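Local structure of C2 toxin component I (Clostridium botulinum, 2J3X) at residues Lys224-Ile238 with Ala376-Ile390. The protein catalyses the transfer of ADP-ribose from NAD+, most probably to monomeric actin, as the enzymatic component of the binary C2 toxin. The protein carries 2 engineered substitutions. Sequence-based numbering, arbitrary orientation.
With SO4 (sulfate ion), chain V; SO4 (sulfate ion), chain M.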
# COMPACT_ATOMS: atom_id res chain seq x y z
N LYS A 224 4.98 -11.00 4.18
CA LYS A 224 5.00 -12.47 4.08
C LYS A 224 5.73 -12.94 2.83
O LYS A 224 6.32 -14.02 2.83
CB LYS A 224 3.55 -13.05 4.12
CG LYS A 224 3.00 -12.96 5.55
CD LYS A 224 1.50 -13.34 5.59
CE LYS A 224 0.91 -13.24 7.02
NZ LYS A 224 -0.61 -13.26 7.00
N GLY A 225 5.70 -12.13 1.77
CA GLY A 225 6.35 -12.50 0.47
C GLY A 225 5.60 -13.67 -0.15
O GLY A 225 4.51 -14.06 0.32
N SER A 226 6.20 -14.24 -1.20
CA SER A 226 5.67 -15.45 -1.84
C SER A 226 6.76 -16.10 -2.64
O SER A 226 7.00 -15.75 -3.80
CB SER A 226 4.50 -15.11 -2.79
OG SER A 226 3.95 -16.29 -3.38
N GLU A 227 7.40 -17.09 -2.04
CA GLU A 227 8.35 -17.86 -2.83
C GLU A 227 7.58 -18.59 -3.92
O GLU A 227 8.12 -18.76 -5.01
CB GLU A 227 9.04 -18.86 -1.92
CG GLU A 227 10.07 -19.74 -2.65
CD GLU A 227 11.36 -19.05 -3.01
OE1 GLU A 227 11.53 -17.86 -2.75
OE2 GLU A 227 12.25 -19.68 -3.58
N ALA A 228 6.33 -19.00 -3.64
CA ALA A 228 5.52 -19.72 -4.64
C ALA A 228 5.33 -18.92 -5.91
O ALA A 228 5.30 -19.51 -7.00
CB ALA A 228 4.11 -20.14 -4.07
N TRP A 229 5.16 -17.60 -5.78
CA TRP A 229 5.04 -16.74 -6.97
C TRP A 229 6.30 -16.82 -7.83
O TRP A 229 6.23 -16.94 -9.06
CB TRP A 229 4.78 -15.27 -6.59
CG TRP A 229 4.44 -14.42 -7.78
CD1 TRP A 229 3.17 -14.21 -8.28
CD2 TRP A 229 5.35 -13.76 -8.68
NE1 TRP A 229 3.23 -13.41 -9.38
CE2 TRP A 229 4.55 -13.11 -9.67
CE3 TRP A 229 6.75 -13.60 -8.72
CZ2 TRP A 229 5.08 -12.31 -10.68
CZ3 TRP A 229 7.32 -12.82 -9.78
CH2 TRP A 229 6.47 -12.19 -10.76
N GLY A 230 7.45 -16.75 -7.17
CA GLY A 230 8.72 -16.88 -7.89
C GLY A 230 8.84 -18.26 -8.53
O GLY A 230 9.27 -18.40 -9.67
N ALA A 231 8.47 -19.32 -7.80
CA ALA A 231 8.57 -20.68 -8.38
C ALA A 231 7.65 -20.87 -9.59
O ALA A 231 8.06 -21.49 -10.57
CB ALA A 231 8.23 -21.77 -7.27
N GLU A 232 6.41 -20.36 -9.50
CA GLU A 232 5.40 -20.53 -10.55
C GLU A 232 5.82 -19.80 -11.81
O GLU A 232 5.64 -20.28 -12.92
CB GLU A 232 4.06 -19.92 -10.08
CG GLU A 232 3.36 -20.73 -9.04
CD GLU A 232 2.43 -19.89 -8.11
OE1 GLU A 232 2.11 -18.69 -8.39
OE2 GLU A 232 2.03 -20.46 -7.07
N ASN A 233 6.38 -18.60 -11.62
CA ASN A 233 6.63 -17.68 -12.71
C ASN A 233 8.04 -17.70 -13.25
O ASN A 233 8.27 -17.27 -14.37
CB ASN A 233 6.21 -16.29 -12.28
CG ASN A 233 4.67 -16.18 -12.18
OD1 ASN A 233 3.98 -16.18 -13.23
ND2 ASN A 233 4.13 -16.14 -10.96
N TYR A 234 8.96 -18.18 -12.42
CA TYR A 234 10.39 -18.22 -12.79
C TYR A 234 11.02 -19.58 -12.55
O TYR A 234 12.26 -19.71 -12.59
CB TYR A 234 11.17 -17.09 -12.04
CG TYR A 234 10.77 -15.75 -12.65
CD1 TYR A 234 11.50 -15.22 -13.74
CD2 TYR A 234 9.60 -15.04 -12.19
CE1 TYR A 234 11.07 -14.03 -14.36
CE2 TYR A 234 9.21 -13.88 -12.80
CZ TYR A 234 9.94 -13.37 -13.83
OH TYR A 234 9.54 -12.22 -14.48
N GLY A 235 10.20 -20.61 -12.32
CA GLY A 235 10.74 -21.96 -12.25
C GLY A 235 11.58 -22.32 -13.47
O GLY A 235 12.71 -22.84 -13.31
N ASP A 236 11.07 -22.04 -14.67
CA ASP A 236 11.79 -22.40 -15.89
C ASP A 236 12.75 -21.33 -16.38
O ASP A 236 13.28 -21.43 -17.48
CB ASP A 236 10.84 -22.87 -17.01
CG ASP A 236 9.96 -21.76 -17.56
OD1 ASP A 236 10.08 -20.63 -17.08
OD2 ASP A 236 9.14 -22.06 -18.49
N TYR A 237 12.99 -20.32 -15.55
CA TYR A 237 13.76 -19.15 -15.98
C TYR A 237 15.19 -19.55 -16.41
O TYR A 237 15.62 -19.18 -17.52
CB TYR A 237 13.77 -18.08 -14.87
CG TYR A 237 14.59 -16.87 -15.20
CD1 TYR A 237 14.23 -16.08 -16.29
CD2 TYR A 237 15.65 -16.46 -14.39
CE1 TYR A 237 14.97 -14.91 -16.61
CE2 TYR A 237 16.40 -15.32 -14.72
CZ TYR A 237 16.04 -14.57 -15.81
OH TYR A 237 16.74 -13.42 -16.13
N ILE A 238 15.93 -20.29 -15.59
CA ILE A 238 17.30 -20.66 -15.97
C ILE A 238 17.33 -21.49 -17.26
O ILE A 238 18.21 -21.29 -18.12
CB ILE A 238 18.07 -21.29 -14.79
CG1 ILE A 238 18.29 -20.18 -13.73
CG2 ILE A 238 19.44 -21.93 -15.22
CD1 ILE A 238 18.93 -20.69 -12.42
N ALA A 376 13.51 -10.00 -13.29
CA ALA A 376 13.25 -11.43 -13.06
C ALA A 376 13.30 -11.70 -11.59
O ALA A 376 14.11 -11.12 -10.85
CB ALA A 376 14.32 -12.28 -13.77
N PHE A 377 12.46 -12.63 -11.17
CA PHE A 377 12.63 -13.19 -9.81
C PHE A 377 13.80 -14.14 -9.87
O PHE A 377 13.91 -14.98 -10.77
CB PHE A 377 11.33 -13.95 -9.43
CG PHE A 377 11.23 -14.39 -8.00
CD1 PHE A 377 12.07 -15.43 -7.48
CD2 PHE A 377 10.30 -13.81 -7.17
CE1 PHE A 377 11.95 -15.85 -6.15
CE2 PHE A 377 10.13 -14.23 -5.83
CZ PHE A 377 10.95 -15.30 -5.32
N ILE A 378 14.71 -13.98 -8.90
CA ILE A 378 15.93 -14.79 -8.84
C ILE A 378 15.55 -16.11 -8.19
O ILE A 378 15.71 -16.33 -6.96
CB ILE A 378 17.01 -13.99 -8.08
CG1 ILE A 378 17.25 -12.64 -8.79
CG2 ILE A 378 18.32 -14.83 -7.97
CD1 ILE A 378 17.65 -12.70 -10.25
N TYR A 379 15.03 -17.01 -9.04
CA TYR A 379 14.56 -18.34 -8.63
C TYR A 379 15.44 -19.36 -9.33
O TYR A 379 15.66 -19.22 -10.53
CB TYR A 379 13.08 -18.55 -9.00
CG TYR A 379 12.55 -19.86 -8.42
CD1 TYR A 379 12.10 -19.92 -7.13
CD2 TYR A 379 12.53 -21.04 -9.20
CE1 TYR A 379 11.67 -21.13 -6.55
CE2 TYR A 379 12.08 -22.27 -8.62
CZ TYR A 379 11.66 -22.29 -7.31
OH TYR A 379 11.21 -23.48 -6.71
N GLY A 380 15.91 -20.36 -8.59
CA GLY A 380 16.72 -21.42 -9.24
C GLY A 380 18.21 -21.20 -8.99
O GLY A 380 19.05 -22.02 -9.42
N PHE A 381 18.54 -20.12 -8.30
CA PHE A 381 19.94 -19.72 -8.06
C PHE A 381 20.42 -20.09 -6.65
O PHE A 381 19.82 -19.67 -5.64
CB PHE A 381 20.07 -18.20 -8.26
CG PHE A 381 19.84 -17.76 -9.66
CD1 PHE A 381 18.55 -17.47 -10.12
CD2 PHE A 381 20.91 -17.67 -10.56
CE1 PHE A 381 18.34 -17.06 -11.48
CE2 PHE A 381 20.70 -17.26 -11.87
CZ PHE A 381 19.43 -16.96 -12.33
N SER A 382 21.49 -20.90 -6.56
CA SER A 382 22.06 -21.29 -5.25
C SER A 382 22.36 -20.06 -4.40
O SER A 382 22.90 -19.08 -4.89
CB SER A 382 23.39 -22.07 -5.48
OG SER A 382 23.20 -23.11 -6.41
N GLY A 383 21.94 -20.07 -3.14
CA GLY A 383 22.31 -19.01 -2.21
C GLY A 383 21.25 -17.92 -2.09
O GLY A 383 21.41 -17.00 -1.32
N PHE A 384 20.18 -18.06 -2.87
CA PHE A 384 19.10 -17.04 -2.99
C PHE A 384 17.71 -17.47 -2.61
O PHE A 384 16.77 -16.72 -2.85
CB PHE A 384 19.07 -16.47 -4.40
CG PHE A 384 20.05 -15.42 -4.58
CD1 PHE A 384 21.39 -15.74 -4.86
CD2 PHE A 384 19.71 -14.10 -4.36
CE1 PHE A 384 22.35 -14.76 -4.94
CE2 PHE A 384 20.68 -13.11 -4.46
CZ PHE A 384 22.00 -13.45 -4.74
N GLN A 385 17.57 -18.64 -1.97
CA GLN A 385 16.23 -19.08 -1.51
C GLN A 385 15.53 -18.09 -0.58
O GLN A 385 14.38 -17.76 -0.81
CB GLN A 385 16.26 -20.46 -0.84
CG GLN A 385 16.49 -21.68 -1.73
CD GLN A 385 16.33 -23.00 -0.95
OE1 GLN A 385 15.26 -23.31 -0.42
NE2 GLN A 385 17.40 -23.77 -0.88
N ASP A 386 16.18 -17.63 0.49
CA ASP A 386 15.53 -16.71 1.42
C ASP A 386 15.11 -15.35 0.85
O ASP A 386 14.13 -14.76 1.32
CB ASP A 386 16.44 -16.43 2.61
CG ASP A 386 16.69 -17.68 3.46
OD1 ASP A 386 15.91 -18.66 3.32
OD2 ASP A 386 17.69 -17.67 4.25
N GLU A 387 15.86 -14.83 -0.11
CA GLU A 387 15.76 -13.41 -0.39
C GLU A 387 14.52 -12.98 -1.17
O GLU A 387 14.11 -11.82 -1.07
CB GLU A 387 17.01 -12.90 -1.06
CG GLU A 387 18.22 -12.98 -0.18
CD GLU A 387 19.46 -12.72 -0.97
OE1 GLU A 387 19.38 -11.90 -1.91
OE2 GLU A 387 20.51 -13.33 -0.65
N GLN A 388 13.91 -13.91 -1.91
CA GLN A 388 12.79 -13.57 -2.82
C GLN A 388 13.07 -12.30 -3.60
O GLN A 388 12.24 -11.38 -3.68
CB GLN A 388 11.48 -13.44 -2.07
CG GLN A 388 11.16 -14.70 -1.27
CD GLN A 388 9.77 -14.67 -0.64
OE1 GLN A 388 8.92 -13.89 -1.05
NE2 GLN A 388 9.53 -15.57 0.30
N GLU A 389 14.23 -12.27 -4.24
CA GLU A 389 14.64 -11.08 -4.95
C GLU A 389 14.03 -10.99 -6.34
O GLU A 389 14.04 -11.96 -7.10
CB GLU A 389 16.18 -11.08 -5.13
CG GLU A 389 16.64 -9.92 -6.00
CD GLU A 389 18.16 -9.70 -5.98
OE1 GLU A 389 18.84 -10.29 -5.11
OE2 GLU A 389 18.65 -8.88 -6.79
N ILE A 390 13.51 -9.82 -6.67
CA ILE A 390 13.25 -9.53 -8.07
C ILE A 390 14.31 -8.49 -8.47
O ILE A 390 14.34 -7.38 -7.91
CB ILE A 390 11.82 -8.99 -8.30
CG1 ILE A 390 10.79 -10.15 -8.16
CG2 ILE A 390 11.71 -8.49 -9.75
CD1 ILE A 390 9.29 -9.67 -8.12
S SO4 V . 5.72 -19.89 -0.06
O1 SO4 V . 4.39 -20.11 0.53
O2 SO4 V . 5.66 -20.64 -1.28
O3 SO4 V . 6.05 -18.51 -0.35
O4 SO4 V . 6.78 -20.55 0.70
S SO4 M . -1.05 -13.35 11.06
O1 SO4 M . -1.34 -12.24 12.04
O2 SO4 M . -2.19 -14.25 11.15
O3 SO4 M . -1.01 -12.82 9.69
O4 SO4 M . 0.20 -14.05 11.41
O HOH W 1 13.80 -16.91 -2.97
O HOH W 2 14.62 -18.45 -4.91
O HOH W 3 14.80 -21.01 -12.45
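Gly230 presses its CA onto the Phe377 ring, 3.4 Å from the ring centroid and almost on the normal; the carbonyl O of Glu389 lies over the opposite face. The next residue, Ala231, sets its CA over a face of Tyr379, 3.6 Å from the ring centroid. With CG anti to the backbone N (chi1 -171° and -173°), both rings are directed against helix 227-234. Tyr234 turns a ring face to the strand, Phe377 N lying over its centre, while Tyr234 CD2 packs 3.4 Å from Phe377 CB. Farther on, Ile238 CD1 lies over a face of Phe381, 3.7 Å from the ring centroid, and Ala376 CB over Tyr237. At the helix N-terminus, the extended Gln388 side chain accepts a bent bond from Ser226 N to OE1 (2.7 Å), the donor tilted from the carbonyl plane. Ser226 OG in turn N-caps the helix through Trp229 N (3.0 Å). A water bridges Glu227 OE2 to Ile378 O. Outside the two segments, Lys289 O and Gln293 OE1 accept from Tyr234 OH and Trp229 NE1. Through these ring contacts the helix packs against residues 378-388, probably the ADP-ribosylating turn-turn loop, which runs into Glu387-Gln388-Glu389, consistent with the ExE motif of arginine-specific ADP-ribosyltransferases.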